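PDB 5TV7: putative peptidoglycan-binding/hydrolysing protein from Peptoclostridium difficile, which probably binds peptidoglycan of the bacterial cell wall, and may take part in its hydrolysis. Local coordinates for residues 82-94 with 166-178. Residues are numbered along the deposited sequence; the frame is centred on the assembly and turned at random.
Sequences YTVSYNIGAKTIT and WDKLGRLTDPTLS
D167 OD1 takes two donors: Y86 OH, 2.6 Å from OD1, arrives on its anti lone pair, and R171 NE, one helical turn on, meets it from the syn side. NE also bonds D167 OD2, so both carboxylate oxygens are held. Y86 gets there because its CG lies anti to the backbone N (chi1 170°), which carries the ring across the helix at G170; CD2 packs 3.6 Å from G170 C, where the missing side chain lets the ring lie close. L177 CD1 touches the same ring carbon at 3.5 Å. I88 CD1 covers one face of the R171 guanidinium, 3.7 Å from NH2.

Just past the helix, D174 OD2 receives the edge of the strand: Y86 N points at it over 2.7 Å and almost straight (174°). D174 OD1 accepts T176 N, making an Asx turn, and T176 OG1 from the same face; waters join OD1 to V84 O and V84 N to T173 O. On strand 92-96, I93 CD1 lies 3.6 Å from W166 O, and W166 NE1 bonds K107 O. Two aspartates pin the last helix, of the C-terminal putative peptidoglycan-binding region, to strand 78-87 of the N-terminal one, and R171 probably keeps D167 ionised.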
ATOM      1  N   TYR A  82       1.296   8.570   6.963  1.00 38.33           N
ATOM      2  CA  TYR A  82       0.774   8.885   5.626  1.00 36.16           C
ATOM      3  C   TYR A  82      -0.677   9.308   5.602  1.00 35.44           C
ATOM      4  O   TYR A  82      -1.516   8.733   6.298  1.00 34.64           O
ATOM      5  CB  TYR A  82       0.873   7.667   4.700  1.00 36.09           C
ATOM      6  CG  TYR A  82       2.257   7.124   4.485  1.00 37.34           C
ATOM      7  CD1 TYR A  82       3.152   7.768   3.648  1.00 37.46           C
ATOM      8  CD2 TYR A  82       2.655   5.926   5.074  1.00 40.18           C
ATOM      9  CE1 TYR A  82       4.422   7.258   3.422  1.00 38.65           C
ATOM     10  CE2 TYR A  82       3.929   5.405   4.858  1.00 40.56           C
ATOM     11  CZ  TYR A  82       4.807   6.077   4.032  1.00 40.97           C
ATOM     12  OH  TYR A  82       6.067   5.571   3.816  1.00 42.74           O
ATOM     13  N   THR A  83      -0.967  10.282   4.746  1.00 34.15           N
ATOM     14  CA  THR A  83      -2.326  10.747   4.470  1.00 35.16           C
ATOM     15  C   THR A  83      -2.455  10.782   2.945  1.00 34.36           C
ATOM     16  O   THR A  83      -1.459  10.700   2.239  1.00 34.17           O
ATOM     17  CB  THR A  83      -2.616  12.119   5.074  1.00 37.59           C
ATOM     18  OG1 THR A  83      -1.606  13.043   4.664  1.00 38.28           O
ATOM     19  CG2 THR A  83      -2.631  12.043   6.600  1.00 40.77           C
ATOM     20  N   VAL A  84      -3.674  10.932   2.444  1.00 34.93           N
ATOM     21  CA  VAL A  84      -3.939  10.849   1.021  1.00 33.83           C
ATOM     22  C   VAL A  84      -4.675  12.062   0.503  1.00 35.47           C
ATOM     23  O   VAL A  84      -5.637  12.522   1.121  1.00 36.08           O
ATOM     24  CB  VAL A  84      -4.827   9.612   0.718  1.00 34.48           C
ATOM     25  CG1 VAL A  84      -5.136   9.516  -0.771  1.00 34.04           C
ATOM     26  CG2 VAL A  84      -4.155   8.336   1.200  1.00 32.72           C
ATOM     27  N   SER A  85      -4.226  12.556  -0.646  1.00 33.79           N
ATOM     28  CA  SER A  85      -4.858  13.674  -1.314  1.00 34.92           C
ATOM     29  C   SER A  85      -5.143  13.228  -2.736  1.00 34.79           C
ATOM     30  O   SER A  85      -4.232  12.822  -3.462  1.00 33.26           O
ATOM     31  CB  SER A  85      -3.945  14.892  -1.356  1.00 36.02           C
ATOM     32  OG  SER A  85      -4.617  15.959  -2.006  1.00 37.24           O
ATOM     33  N   TYR A  86      -6.407  13.272  -3.118  1.00 35.14           N
ATOM     34  CA  TYR A  86      -6.796  12.854  -4.440  1.00 35.31           C
ATOM     35  C   TYR A  86      -7.295  14.058  -5.200  1.00 37.01           C
ATOM     36  O   TYR A  86      -8.276  14.668  -4.822  1.00 38.64           O
ATOM     37  CB  TYR A  86      -7.837  11.723  -4.350  1.00 34.76           C
ATOM     38  CG  TYR A  86      -8.514  11.329  -5.652  1.00 35.10           C
ATOM     39  CD1 TYR A  86      -7.815  11.308  -6.853  1.00 34.61           C
ATOM     40  CD2 TYR A  86      -9.838  10.867  -5.659  1.00 36.38           C
ATOM     41  CE1 TYR A  86      -8.429  10.930  -8.035  1.00 35.20           C
ATOM     42  CE2 TYR A  86     -10.455  10.468  -6.842  1.00 36.43           C
ATOM     43  CZ  TYR A  86      -9.745  10.511  -8.025  1.00 35.12           C
ATOM     44  OH  TYR A  86     -10.320  10.113  -9.203  1.00 35.37           O
ATOM     45  N   ASN A  87      -6.582  14.411  -6.261  1.00 38.48           N
ATOM     46  CA  ASN A  87      -6.964  15.538  -7.096  1.00 40.54           C
ATOM     47  C   ASN A  87      -7.698  14.974  -8.304  1.00 40.88           C
ATOM     48  O   ASN A  87      -7.083  14.553  -9.280  1.00 40.39           O
ATOM     49  CB  ASN A  87      -5.737  16.358  -7.504  1.00 41.21           C
ATOM     50  CG  ASN A  87      -6.115  17.616  -8.261  1.00 44.74           C
ATOM     51  OD1 ASN A  87      -7.179  17.679  -8.884  1.00 45.44           O
ATOM     52  ND2 ASN A  87      -5.255  18.622  -8.207  1.00 45.10           N
ATOM     53  N   ILE A  88      -9.026  14.985  -8.212  1.00 43.30           N
ATOM     54  CA  ILE A  88      -9.916  14.451  -9.246  1.00 44.28           C
ATOM     55  C   ILE A  88      -9.682  15.076 -10.617  1.00 46.05           C
ATOM     56  O   ILE A  88      -9.538  14.358 -11.610  1.00 46.39           O
ATOM     57  CB  ILE A  88     -11.394  14.614  -8.820  1.00 47.61           C
ATOM     58  CG1 ILE A  88     -11.656  13.786  -7.549  1.00 47.47           C
ATOM     59  CG2 ILE A  88     -12.335  14.175  -9.938  1.00 49.13           C
ATOM     60  CD1 ILE A  88     -12.989  14.053  -6.882  1.00 50.42           C
ATOM     61  N   GLY A  89      -9.635  16.408 -10.668  1.00 47.85           N
ATOM     62  CA  GLY A  89      -9.405  17.123 -11.923  1.00 48.62           C
ATOM     63  C   GLY A  89      -8.065  16.796 -12.574  1.00 48.13           C
ATOM     64  O   GLY A  89      -7.985  16.597 -13.786  1.00 49.67           O
ATOM     65  N   ALA A  90      -7.010  16.732 -11.768  1.00 46.32           N
ATOM     66  CA  ALA A  90      -5.674  16.440 -12.281  1.00 44.99           C
ATOM     67  C   ALA A  90      -5.433  14.945 -12.483  1.00 43.02           C
ATOM     68  O   ALA A  90      -4.393  14.559 -13.013  1.00 42.74           O
ATOM     69  CB  ALA A  90      -4.621  17.021 -11.346  1.00 45.21           C
ATOM     70  N   LYS A  91      -6.381  14.100 -12.077  1.00 41.78           N
ATOM     71  CA  LYS A  91      -6.202  12.641 -12.199  1.00 40.74           C
ATOM     72  C   LYS A  91      -4.923  12.166 -11.498  1.00 36.96           C
ATOM     73  O   LYS A  91      -4.161  11.367 -12.037  1.00 37.02           O
ATOM     74  CB  LYS A  91      -6.225  12.181 -13.669  1.00 42.52           C
ATOM     75  CG  LYS A  91      -7.574  12.310 -14.350  1.00 45.41           C
ATOM     76  CD  LYS A  91      -7.431  11.925 -15.810  1.00 49.34           C
ATOM     77  CE  LYS A  91      -8.740  12.024 -16.577  1.00 52.90           C
ATOM     78  NZ  LYS A  91      -9.728  11.032 -16.092  1.00 53.36           N
ATOM     79  N   THR A  92      -4.700  12.659 -10.288  1.00 36.46           N
ATOM     80  CA  THR A  92      -3.518  12.278  -9.505  1.00 34.44           C
ATOM     81  C   THR A  92      -3.886  12.003  -8.059  1.00 32.20           C
ATOM     82  O   THR A  92      -4.843  12.575  -7.522  1.00 30.15           O
ATOM     83  CB  THR A  92      -2.462  13.402  -9.457  1.00 35.58           C
ATOM     84  OG1 THR A  92      -3.055  14.577  -8.890  1.00 36.58           O
ATOM     85  CG2 THR A  92      -1.899  13.726 -10.841  1.00 36.86           C
ATOM     86  N   ILE A  93      -3.092  11.140  -7.438  1.00 30.55           N
ATOM     87  CA  ILE A  93      -3.211  10.822  -6.022  1.00 30.23           C
ATOM     88  C   ILE A  93      -1.846  11.065  -5.410  1.00 29.72           C
ATOM     89  O   ILE A  93      -0.832  10.585  -5.924  1.00 28.90           O
ATOM     90  CB  ILE A  93      -3.642   9.364  -5.773  1.00 30.15           C
ATOM     91  CG1 ILE A  93      -5.121   9.216  -6.138  1.00 31.41           C
ATOM     92  CG2 ILE A  93      -3.435   8.974  -4.296  1.00 30.59           C
ATOM     93  CD1 ILE A  93      -5.630   7.798  -6.065  1.00 32.51           C
ATOM     94  N   THR A  94      -1.832  11.793  -4.302  1.00 29.80           N
ATOM     95  CA  THR A  94      -0.593  12.077  -3.596  1.00 30.17           C
ATOM     96  C   THR A  94      -0.648  11.443  -2.223  1.00 30.15           C
ATOM     97  O   THR A  94      -1.619  11.621  -1.488  1.00 30.16           O
ATOM     98  CB  THR A  94      -0.365  13.598  -3.437  1.00 30.98           C
ATOM     99  OG1 THR A  94      -0.429  14.204  -4.724  1.00 31.82           O
ATOM    100  CG2 THR A  94       1.012  13.897  -2.813  1.00 31.01           C
ATOM    101  N   TRP A 166      -8.698   3.302  -8.912  1.00 28.95           N
ATOM    102  CA  TRP A 166      -7.941   4.404  -8.295  1.00 29.37           C
ATOM    103  C   TRP A 166      -8.891   5.444  -7.772  1.00 30.01           C
ATOM    104  O   TRP A 166      -8.707   5.955  -6.677  1.00 31.14           O
ATOM    105  CB  TRP A 166      -7.031   5.109  -9.279  1.00 30.21           C
ATOM    106  CG  TRP A 166      -5.774   4.419  -9.656  1.00 29.60           C
ATOM    107  CD1 TRP A 166      -5.392   4.064 -10.914  1.00 30.63           C
ATOM    108  CD2 TRP A 166      -4.709   4.038  -8.786  1.00 28.85           C
ATOM    109  NE1 TRP A 166      -4.141   3.501 -10.882  1.00 31.58           N
ATOM    110  CE2 TRP A 166      -3.700   3.469  -9.587  1.00 30.03           C
ATOM    111  CE3 TRP A 166      -4.501   4.129  -7.406  1.00 29.63           C
ATOM    112  CZ2 TRP A 166      -2.507   2.970  -9.055  1.00 30.52           C
ATOM    113  CZ3 TRP A 166      -3.303   3.648  -6.876  1.00 29.52           C
ATOM    114  CH2 TRP A 166      -2.328   3.072  -7.701  1.00 29.27           C
ATOM    115  N   ASP A 167      -9.912   5.754  -8.566  1.00 31.41           N
ATOM    116  CA  ASP A 167     -10.892   6.766  -8.203  1.00 32.87           C
ATOM    117  C   ASP A 167     -11.604   6.408  -6.911  1.00 33.27           C
ATOM    118  O   ASP A 167     -11.766   7.257  -6.019  1.00 33.57           O
ATOM    119  CB  ASP A 167     -11.906   6.923  -9.333  1.00 35.60           C
ATOM    120  CG  ASP A 167     -12.991   7.929  -9.013  1.00 38.31           C
ATOM    121  OD1 ASP A 167     -12.709   9.146  -8.949  1.00 40.10           O
ATOM    122  OD2 ASP A 167     -14.153   7.497  -8.852  1.00 40.72           O
ATOM    123  N   LYS A 168     -11.997   5.142  -6.790  1.00 33.09           N
ATOM    124  CA  LYS A 168     -12.725   4.691  -5.612  1.00 33.43           C
ATOM    125  C   LYS A 168     -11.797   4.703  -4.394  1.00 32.08           C
ATOM    126  O   LYS A 168     -12.174   5.168  -3.332  1.00 33.38           O
ATOM    127  CB  LYS A 168     -13.354   3.305  -5.844  1.00 34.76           C
ATOM    128  CG  LYS A 168     -14.426   2.933  -4.835  1.00 38.71           C
ATOM    129  CD  LYS A 168     -15.679   3.788  -5.018  1.00 42.48           C
ATOM    130  CE  LYS A 168     -16.631   3.617  -3.853  1.00 46.92           C
ATOM    131  NZ  LYS A 168     -17.697   4.666  -3.820  1.00 50.27           N
ATOM    132  N   LEU A 169     -10.571   4.220  -4.560  1.00 30.80           N
ATOM    133  CA  LEU A 169      -9.595   4.246  -3.472  1.00 30.46           C
ATOM    134  C   LEU A 169      -9.358   5.663  -2.989  1.00 30.82           C
ATOM    135  O   LEU A 169      -9.326   5.925  -1.784  1.00 30.22           O
ATOM    136  CB  LEU A 169      -8.256   3.647  -3.936  1.00 30.29           C
ATOM    137  CG  LEU A 169      -8.222   2.126  -4.039  1.00 30.00           C
ATOM    138  CD1 LEU A 169      -6.963   1.678  -4.765  1.00 29.77           C
ATOM    139  CD2 LEU A 169      -8.312   1.510  -2.654  1.00 29.74           C
ATOM    140  N   GLY A 170      -9.186   6.572  -3.945  1.00 31.90           N
ATOM    141  CA  GLY A 170      -8.950   7.980  -3.640  1.00 33.62           C
ATOM    142  C   GLY A 170     -10.088   8.645  -2.889  1.00 34.63           C
ATOM    143  O   GLY A 170      -9.851   9.358  -1.918  1.00 35.07           O
ATOM    144  N   ARG A 171     -11.320   8.408  -3.336  1.00 35.77           N
ATOM    145  CA  ARG A 171     -12.495   9.018  -2.694  1.00 38.27           C
ATOM    146  C   ARG A 171     -12.702   8.525  -1.269  1.00 38.00           C
ATOM    147  O   ARG A 171     -13.123   9.287  -0.414  1.00 39.62           O
ATOM    148  CB  ARG A 171     -13.767   8.779  -3.509  1.00 39.42           C
ATOM    149  CG  ARG A 171     -13.793   9.566  -4.797  1.00 41.51           C
ATOM    150  CD  ARG A 171     -14.992   9.210  -5.648  1.00 42.92           C
ATOM    151  NE  ARG A 171     -14.900   9.864  -6.954  1.00 45.71           N
ATOM    152  CZ  ARG A 171     -15.326  11.098  -7.235  1.00 48.20           C
ATOM    153  NH1 ARG A 171     -15.903  11.861  -6.313  1.00 50.40           N
ATOM    154  NH2 ARG A 171     -15.178  11.572  -8.467  1.00 49.77           N
ATOM    155  N   LEU A 172     -12.382   7.259  -1.025  1.00 36.46           N
ATOM    156  CA  LEU A 172     -12.550   6.663   0.299  1.00 36.76           C
ATOM    157  C   LEU A 172     -11.438   7.000   1.283  1.00 36.82           C
ATOM    158  O   LEU A 172     -11.667   6.970   2.474  1.00 38.92           O
ATOM    159  CB  LEU A 172     -12.664   5.141   0.177  1.00 35.78           C
ATOM    160  CG  LEU A 172     -13.929   4.643  -0.532  1.00 35.80           C
ATOM    161  CD1 LEU A 172     -13.805   3.162  -0.840  1.00 35.09           C
ATOM    162  CD2 LEU A 172     -15.171   4.932   0.301  1.00 35.94           C
ATOM    163  N   THR A 173     -10.240   7.306   0.794  1.00 34.89           N
ATOM    164  CA  THR A 173      -9.120   7.586   1.690  1.00 35.68           C
ATOM    165  C   THR A 173      -8.757   9.062   1.843  1.00 36.18           C
ATOM    166  O   THR A 173      -7.977   9.400   2.724  1.00 37.44           O
ATOM    167  CB  THR A 173      -7.885   6.770   1.293  1.00 35.04           C
ATOM    168  OG1 THR A 173      -7.510   7.078  -0.053  1.00 33.91           O
ATOM    169  CG2 THR A 173      -8.194   5.277   1.423  1.00 34.52           C
ATOM    170  N   ASP A 174      -9.327   9.929   1.004  1.00 37.41           N
ATOM    171  CA  ASP A 174      -9.125  11.376   1.121  1.00 39.07           C
ATOM    172  C   ASP A 174     -10.327  11.890   1.925  1.00 41.81           C
ATOM    173  O   ASP A 174     -11.442  11.924   1.405  1.00 43.67           O
ATOM    174  CB  ASP A 174      -9.067  12.035  -0.261  1.00 38.77           C
ATOM    175  CG  ASP A 174      -8.725  13.536  -0.208  1.00 41.28           C
ATOM    176  OD1 ASP A 174      -8.966  14.198   0.832  1.00 41.75           O
ATOM    177  OD2 ASP A 174      -8.234  14.054  -1.240  1.00 39.84           O
ATOM    178  N   PRO A 175     -10.107  12.325   3.180  1.00 44.48           N
ATOM    179  CA  PRO A 175     -11.244  12.774   4.002  1.00 47.14           C
ATOM    180  C   PRO A 175     -12.018  13.982   3.457  1.00 51.21           C
ATOM    181  O   PRO A 175     -13.193  14.137   3.773  1.00 52.48           O
ATOM    182  CB  PRO A 175     -10.592  13.114   5.344  1.00 47.67           C
ATOM    183  CG  PRO A 175      -9.176  13.452   5.013  1.00 46.99           C
ATOM    184  CD  PRO A 175      -8.810  12.592   3.838  1.00 44.98           C
ATOM    185  N   THR A 176     -11.375  14.812   2.633  1.00 53.77           N
ATOM    186  CA  THR A 176     -12.029  15.989   2.058  1.00 57.45           C
ATOM    187  C   THR A 176     -12.999  15.625   0.942  1.00 60.49           C
ATOM    188  O   THR A 176     -13.743  16.485   0.481  1.00 63.66           O
ATOM    189  CB  THR A 176     -11.008  16.998   1.486  1.00 57.84           C
ATOM    190  OG1 THR A 176     -10.362  16.446   0.331  1.00 56.64           O
ATOM    191  CG2 THR A 176      -9.965  17.371   2.534  1.00 57.60           C
ATOM    192  N   LEU A 177     -12.976  14.364   0.504  1.00 62.60           N
ATOM    193  CA  LEU A 177     -13.846  13.896  -0.574  1.00 65.68           C
ATOM    194  C   LEU A 177     -14.910  12.933  -0.086  1.00 70.81           C
ATOM    195  O   LEU A 177     -14.689  12.157   0.841  1.00 70.37           O
ATOM    196  CB  LEU A 177     -13.022  13.186  -1.649  1.00 62.75           C
ATOM    197  CG  LEU A 177     -11.914  13.987  -2.320  1.00 61.80           C
ATOM    198  CD1 LEU A 177     -11.197  13.094  -3.315  1.00 60.43           C
ATOM    199  CD2 LEU A 177     -12.470  15.221  -3.008  1.00 63.10           C
ATOM    200  N   SER A 178     -16.063  12.977  -0.745  1.00 81.25           N
ATOM    201  CA  SER A 178     -17.187  12.099  -0.436  1.00 87.32           C
ATOM    202  C   SER A 178     -17.045  10.819  -1.280  1.00 89.65           C
ATOM    203  O   SER A 178     -16.732  10.859  -2.479  1.00 86.83           O
ATOM    204  CB  SER A 178     -18.512  12.824  -0.735  1.00 91.65           C
ATOM    205  OG  SER A 178     -19.637  12.065  -0.327  1.00 92.79           O
ATOM    206  OXT SER A 178     -17.206   9.701  -0.782  1.00 94.24           O
TER
HETATM  207  O   HOH W   1      -5.772  10.293   4.204  1.00 34.03           O
HETATM  208  O   HOH W   2      -6.695  14.983   1.899  1.00 52.27           O